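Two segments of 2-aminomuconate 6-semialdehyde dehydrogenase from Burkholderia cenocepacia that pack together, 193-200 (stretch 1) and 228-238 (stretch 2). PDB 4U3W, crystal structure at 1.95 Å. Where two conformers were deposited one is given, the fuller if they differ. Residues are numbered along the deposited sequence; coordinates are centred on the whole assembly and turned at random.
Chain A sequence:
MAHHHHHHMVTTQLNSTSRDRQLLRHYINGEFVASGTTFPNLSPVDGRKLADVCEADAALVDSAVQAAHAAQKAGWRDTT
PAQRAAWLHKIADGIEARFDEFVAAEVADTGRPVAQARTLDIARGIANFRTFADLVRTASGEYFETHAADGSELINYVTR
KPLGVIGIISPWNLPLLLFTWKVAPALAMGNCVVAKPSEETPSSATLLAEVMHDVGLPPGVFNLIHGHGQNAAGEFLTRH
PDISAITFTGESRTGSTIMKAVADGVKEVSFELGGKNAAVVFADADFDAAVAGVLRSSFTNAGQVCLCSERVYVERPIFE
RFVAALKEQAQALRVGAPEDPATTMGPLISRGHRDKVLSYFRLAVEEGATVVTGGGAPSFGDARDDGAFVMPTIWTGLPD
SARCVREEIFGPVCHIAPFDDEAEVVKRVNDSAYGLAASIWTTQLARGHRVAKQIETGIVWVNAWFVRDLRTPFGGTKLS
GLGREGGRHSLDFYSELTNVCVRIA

Stretch 1, residues 193-200: VVAKPSEE
Stretch 2, residues 228-238: HGQNAAGEFLT

Stretch 1 is the end of a β-strand (Val193 to Lys196) that runs out through Pro197 into a loop; stretch 2 is a loop that turns into a helix (Ala233 to Thr238). Strand and helix run roughly antiparallel, their N-to-C directions 151° apart and their axes 9.3 Å apart at closest approach. The register follows from this: Val194 CA lies 8.2 Å from Leu237 CA, Lys196 CA 6.5 Å from Gly234 CA, and Glu199 CA 5.5 Å from His228 CA, so the backbones draw together toward the loop ends. The strand is extended (phi/psi near -125/120), and its side chains alternate: Val194 and Lys196 point toward the helix, Ala195 away.

In stretch 2, Gly229 to Ala232 form a type II β-turn, closed by Ala232 N to Gly229 O at 3.0 Å, with Asn231 at 49/29. Ala232 is the N-cap. The turn is tied to the first helical turn by Gly234 N to His228 O (3.0 Å), Glu235 N to Gly229 O (3.2 Å) and Asn231 N to Glu235 OE2 (2.9 Å); fully extended chi1 and chi2 (both t) carry the Glu235 carboxylate back to the turn. From Phe236 N to Ala232 O (3.0 Å) onward the helix bonds regularly.

At the strand end of the contact, Val194 (chi1 t) meets Leu237 (chi1 t, chi2 p), with Val194 CG1 3.8 Å from Leu237 CD1. Leu237 CD2 also lies 3.7 Å from Val194 O, a purely van der Waals approach.

Lys196 is the most heavily covered residue. Its chi1 and chi2 are t (-171°, -150°), taking the chain out to the helix start, where CD sits 3.5 Å from Gly234 N, 3.5 Å from His228 O and 4.1 Å from Ala233 CB. Gly234 N and His228 O are already bonded to each other, so the methylene packs against a satisfied pair. The absence of a side chain at Gly234 matters here: an ideal CB would lie 3.4 Å from Lys196 CE and 3.2 Å from Gly229 CA. Chi3 and chi4 (both p, 83°) then bend the chain back toward its own stretch. There Lys196 NZ donates to Pro197 O at 2.9 Å and, weakly, to Glu199 OE1 at 3.3 Å within a salt bridge, so the buried ammonium is not left unpaired.

Glu199 (chi1 p, chi2 m) lies over one face of the His228 ring. Its CB is 3.9 Å from the ring centroid, only 5° off the normal, a CH-pi contact, and its CG is 3.7 Å from His228 CD2. The CB of His228 points away, but chi1 m and chi2 67° bring the ring nearer; His228 ND1 is hydrogen-bonded elsewhere in the structure.

No direct hydrogen bond crosses the interface. Instead, a water accepts from Gly229 N at 2.7 Å and donates to Glu199 OE2 at 2.7 Å, bridging loop to loop. The two stretches together bury 340 Å².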

ATOM      1  N   VAL A 193     -22.897 -10.717  14.533  1.00 27.66           N
ATOM      2  CA  VAL A 193     -23.418 -11.416  13.355  0.68 26.00           C
ATOM      3  C   VAL A 193     -24.817 -12.043  13.649  1.00 26.26           C
ATOM      4  O   VAL A 193     -25.006 -12.632  14.699  1.00 26.28           O
ATOM      5  CB  VAL A 193     -22.409 -12.523  12.929  0.68 29.28           C
ATOM      6  CG1 VAL A 193     -23.054 -13.593  12.081  0.68 29.98           C
ATOM      7  CG2 VAL A 193     -21.143 -11.910  12.239  0.68 25.35           C
ATOM      8  N   VAL A 194     -25.741 -11.940  12.707  1.00 26.51           N
ATOM      9  CA  VAL A 194     -26.968 -12.703  12.687  1.00 26.71           C
ATOM     10  C   VAL A 194     -26.962 -13.436  11.350  1.00 29.38           C
ATOM     11  O   VAL A 194     -26.993 -12.799  10.293  1.00 26.71           O
ATOM     12  CB  VAL A 194     -28.229 -11.823  12.778  1.00 27.44           C
ATOM     13  CG1 VAL A 194     -29.537 -12.716  12.629  1.00 27.68           C
ATOM     14  CG2 VAL A 194     -28.242 -11.069  14.096  1.00 27.78           C
ATOM     15  N   ALA A 195     -26.866 -14.763  11.417  1.00 26.12           N
ATOM     16  CA  ALA A 195     -26.601 -15.545  10.233  1.00 25.89           C
ATOM     17  C   ALA A 195     -27.682 -16.578   9.989  1.00 27.26           C
ATOM     18  O   ALA A 195     -28.035 -17.333  10.881  1.00 27.42           O
ATOM     19  CB  ALA A 195     -25.246 -16.254  10.350  1.00 27.78           C
ATOM     20  N   LYS A 196     -28.143 -16.642   8.749  1.00 26.26           N
ATOM     21  CA  LYS A 196     -29.196 -17.590   8.383  1.00 26.31           C
ATOM     22  C   LYS A 196     -28.711 -18.515   7.273  1.00 29.31           C
ATOM     23  O   LYS A 196     -28.621 -18.090   6.134  1.00 30.14           O
ATOM     24  CB  LYS A 196     -30.449 -16.897   7.878  1.00 29.05           C
ATOM     25  CG  LYS A 196     -31.643 -18.022   7.729  1.00 32.56           C
ATOM     26  CD  LYS A 196     -32.616 -17.735   6.676  1.00 31.75           C
ATOM     27  CE  LYS A 196     -32.252 -18.139   5.307  1.00 29.78           C
ATOM     28  NZ  LYS A 196     -32.531 -19.558   4.970  1.00 27.52           N
ATOM     29  N   PRO A 197     -28.393 -19.769   7.606  1.00 29.41           N
ATOM     30  CA  PRO A 197     -27.926 -20.703   6.560  1.00 29.60           C
ATOM     31  C   PRO A 197     -29.105 -21.200   5.762  1.00 28.85           C
ATOM     32  O   PRO A 197     -30.290 -21.004   6.140  1.00 29.33           O
ATOM     33  CB  PRO A 197     -27.296 -21.848   7.341  1.00 28.97           C
ATOM     34  CG  PRO A 197     -28.156 -21.874   8.688  1.00 27.88           C
ATOM     35  CD  PRO A 197     -28.485 -20.387   8.943  1.00 28.45           C
ATOM     36  N   SER A 198     -28.800 -21.840   4.647  1.00 27.15           N
ATOM     37  CA  SER A 198     -29.865 -22.356   3.802  1.00 26.34           C
ATOM     38  C   SER A 198     -30.731 -23.391   4.520  1.00 29.19           C
ATOM     39  O   SER A 198     -30.251 -24.188   5.338  1.00 25.69           O
ATOM     40  CB  SER A 198     -29.306 -22.966   2.499  1.00 29.43           C
ATOM     41  OG  SER A 198     -30.390 -23.569   1.820  1.00 28.19           O
ATOM     42  N   GLU A 199     -32.048 -23.322   4.249  1.00 27.68           N
ATOM     43  CA  GLU A 199     -32.966 -24.294   4.820  1.00 28.18           C
ATOM     44  C   GLU A 199     -32.585 -25.726   4.366  1.00 29.40           C
ATOM     45  O   GLU A 199     -32.895 -26.670   5.066  1.00 27.17           O
ATOM     46  CB  GLU A 199     -34.443 -23.983   4.449  1.00 27.11           C
ATOM     47  CG  GLU A 199     -34.736 -23.986   2.934  1.00 29.91           C
ATOM     48  CD  GLU A 199     -34.505 -22.620   2.257  1.00 31.78           C
ATOM     49  OE1 GLU A 199     -33.793 -21.731   2.809  1.00 32.96           O
ATOM     50  OE2 GLU A 199     -35.028 -22.432   1.137  1.00 34.11           O
ATOM     51  N   GLU A 200     -31.900 -25.897   3.223  1.00 27.10           N
ATOM     52  CA  GLU A 200     -31.478 -27.227   2.787  1.00 29.67           C
ATOM     53  C   GLU A 200     -30.300 -27.796   3.577  1.00 29.28           C
ATOM     54  O   GLU A 200     -30.087 -29.043   3.593  1.00 28.01           O
ATOM     55  CB  GLU A 200     -31.041 -27.211   1.304  1.00 31.09           C
ATOM     56  CG  GLU A 200     -32.153 -26.869   0.303  1.00 33.95           C
ATOM     57  CD  GLU A 200     -33.214 -27.975   0.209  1.00 41.25           C
ATOM     58  OE1 GLU A 200     -32.993 -29.121   0.681  1.00 41.98           O
ATOM     59  OE2 GLU A 200     -34.275 -27.687  -0.350  1.00 45.28           O
ATOM     60  N   HIS A 228     -36.583 -20.400   6.223  1.00 28.68           N
ATOM     61  CA  HIS A 228     -36.639 -20.233   4.794  1.00 30.04           C
ATOM     62  C   HIS A 228     -36.258 -18.821   4.370  1.00 30.52           C
ATOM     63  O   HIS A 228     -35.763 -18.046   5.178  1.00 30.71           O
ATOM     64  CB  HIS A 228     -38.046 -20.655   4.286  1.00 29.74           C
ATOM     65  CG  HIS A 228     -38.212 -22.138   4.298  1.00 32.69           C
ATOM     66  ND1 HIS A 228     -38.245 -22.861   5.477  1.00 33.05           N
ATOM     67  CD2 HIS A 228     -38.282 -23.051   3.289  1.00 35.23           C
ATOM     68  CE1 HIS A 228     -38.379 -24.151   5.196  1.00 35.53           C
ATOM     69  NE2 HIS A 228     -38.376 -24.297   3.879  1.00 36.35           N
ATOM     70  N   GLY A 229     -36.429 -18.509   3.091  1.00 32.76           N
ATOM     71  CA  GLY A 229     -35.914 -17.254   2.534  1.00 33.21           C
ATOM     72  C   GLY A 229     -37.072 -16.292   2.301  1.00 33.71           C
ATOM     73  O   GLY A 229     -37.449 -15.536   3.172  1.00 33.84           O
ATOM     74  N   GLN A 230     -37.652 -16.324   1.110  1.00 33.89           N
ATOM     75  CA  GLN A 230     -38.750 -15.429   0.785  1.00 39.52           C
ATOM     76  C   GLN A 230     -39.952 -15.598   1.728  1.00 38.99           C
ATOM     77  O   GLN A 230     -40.345 -16.729   2.087  1.00 39.98           O
ATOM     78  CB  GLN A 230     -39.173 -15.670  -0.654  1.00 46.34           C
ATOM     79  CG  GLN A 230     -40.321 -14.789  -1.113  1.00 54.99           C
ATOM     80  CD  GLN A 230     -40.841 -15.140  -2.495  1.00 62.92           C
ATOM     81  OE1 GLN A 230     -40.218 -15.916  -3.199  1.00 66.04           O
ATOM     82  NE2 GLN A 230     -41.985 -14.564  -2.887  1.00 66.34           N
ATOM     83  N   ASN A 231     -40.497 -14.458   2.156  1.00 36.73           N
ATOM     84  CA  ASN A 231     -41.549 -14.363   3.170  1.00 40.19           C
ATOM     85  C   ASN A 231     -41.279 -15.178   4.444  1.00 39.75           C
ATOM     86  O   ASN A 231     -42.201 -15.691   5.135  1.00 40.03           O
ATOM     87  CB  ASN A 231     -42.935 -14.774   2.627  1.00 47.51           C
ATOM     88  CG  ASN A 231     -43.455 -13.875   1.615  1.00 56.78           C
ATOM     89  OD1 ASN A 231     -43.711 -12.676   1.858  1.00 61.95           O
ATOM     90  ND2 ASN A 231     -43.890 -14.520   0.472  1.00 61.68           N
ATOM     91  N   ALA A 232     -39.992 -15.320   4.716  1.00 38.99           N
ATOM     92  CA  ALA A 232     -39.544 -16.084   5.859  1.00 36.91           C
ATOM     93  C   ALA A 232     -38.301 -15.429   6.498  1.00 33.65           C
ATOM     94  O   ALA A 232     -37.976 -14.275   6.172  1.00 31.95           O
ATOM     95  CB  ALA A 232     -39.255 -17.573   5.447  1.00 39.96           C
ATOM     96  N   ALA A 233     -37.627 -16.146   7.402  1.00 30.69           N
ATOM     97  CA  ALA A 233     -36.527 -15.596   8.167  1.00 32.39           C
ATOM     98  C   ALA A 233     -35.482 -14.820   7.320  1.00 33.51           C
ATOM     99  O   ALA A 233     -35.040 -13.761   7.740  1.00 31.87           O
ATOM    100  CB  ALA A 233     -35.858 -16.712   8.981  1.00 30.60           C
ATOM    101  N   GLY A 234     -35.132 -15.305   6.127  1.00 34.01           N
ATOM    102  CA  GLY A 234     -34.134 -14.591   5.320  1.00 33.70           C
ATOM    103  C   GLY A 234     -34.585 -13.181   4.933  1.00 32.85           C
ATOM    104  O   GLY A 234     -33.870 -12.168   5.162  1.00 32.09           O
ATOM    105  N   GLU A 235     -35.804 -13.105   4.406  1.00 33.17           N
ATOM    106  CA  GLU A 235     -36.388 -11.811   4.082  1.00 33.72           C
ATOM    107  C   GLU A 235     -36.507 -10.908   5.302  1.00 34.25           C
ATOM    108  O   GLU A 235     -36.205  -9.706   5.229  1.00 35.67           O
ATOM    109  CB  GLU A 235     -37.783 -11.988   3.481  1.00 37.15           C
ATOM    110  CG  GLU A 235     -38.421 -10.673   3.149  1.00 42.29           C
ATOM    111  CD  GLU A 235     -39.787 -10.856   2.521  1.00 49.72           C
ATOM    112  OE1 GLU A 235     -40.732 -10.196   2.993  1.00 53.97           O
ATOM    113  OE2 GLU A 235     -39.944 -11.699   1.615  1.00 50.21           O
ATOM    114  N   PHE A 236     -36.992 -11.456   6.415  1.00 34.11           N
ATOM    115  CA  PHE A 236     -37.157 -10.640   7.627  1.00 32.93           C
ATOM    116  C   PHE A 236     -35.839  -9.984   8.035  1.00 33.57           C
ATOM    117  O   PHE A 236     -35.791  -8.830   8.483  1.00 33.67           O
ATOM    118  CB  PHE A 236     -37.667 -11.496   8.772  1.00 32.70           C
ATOM    119  CG  PHE A 236     -38.938 -12.267   8.448  1.00 33.22           C
ATOM    120  CD1 PHE A 236     -39.786 -11.850   7.437  1.00 34.16           C
ATOM    121  CD2 PHE A 236     -39.250 -13.405   9.157  1.00 32.80           C
ATOM    122  CE1 PHE A 236     -40.924 -12.559   7.115  1.00 38.26           C
ATOM    123  CE2 PHE A 236     -40.422 -14.130   8.870  1.00 35.49           C
ATOM    124  CZ  PHE A 236     -41.269 -13.707   7.830  1.00 37.35           C
ATOM    125  N   LEU A 237     -34.764 -10.756   7.915  1.00 31.32           N
ATOM    126  CA  LEU A 237     -33.426 -10.279   8.292  1.00 30.70           C
ATOM    127  C   LEU A 237     -33.015  -9.073   7.435  1.00 34.86           C
ATOM    128  O   LEU A 237     -32.524  -8.058   7.940  1.00 33.39           O
ATOM    129  CB  LEU A 237     -32.422 -11.439   8.156  1.00 29.69           C
ATOM    130  CG  LEU A 237     -30.983 -11.043   8.502  1.00 29.08           C
ATOM    131  CD1 LEU A 237     -30.803 -10.412   9.922  1.00 36.95           C
ATOM    132  CD2 LEU A 237     -30.159 -12.269   8.414  1.00 29.08           C
ATOM    133  N   THR A 238     -33.250  -9.157   6.134  1.00 31.48           N
ATOM    134  CA  THR A 238     -32.851  -8.085   5.223  1.00 31.97           C
ATOM    135  C   THR A 238     -33.626  -6.792   5.393  1.00 40.55           C
ATOM    136  O   THR A 238     -33.099  -5.728   5.072  1.00 40.56           O
ATOM    137  CB  THR A 238     -33.018  -8.529   3.765  1.00 33.83           C
ATOM    138  OG1 THR A 238     -34.404  -8.751   3.511  1.00 34.86           O
ATOM    139  CG2 THR A 238     -32.265  -9.824   3.489  1.00 31.36           C
TER
HETATM  140  O   HOH W   1     -36.827 -20.362   1.118  1.00 32.89           O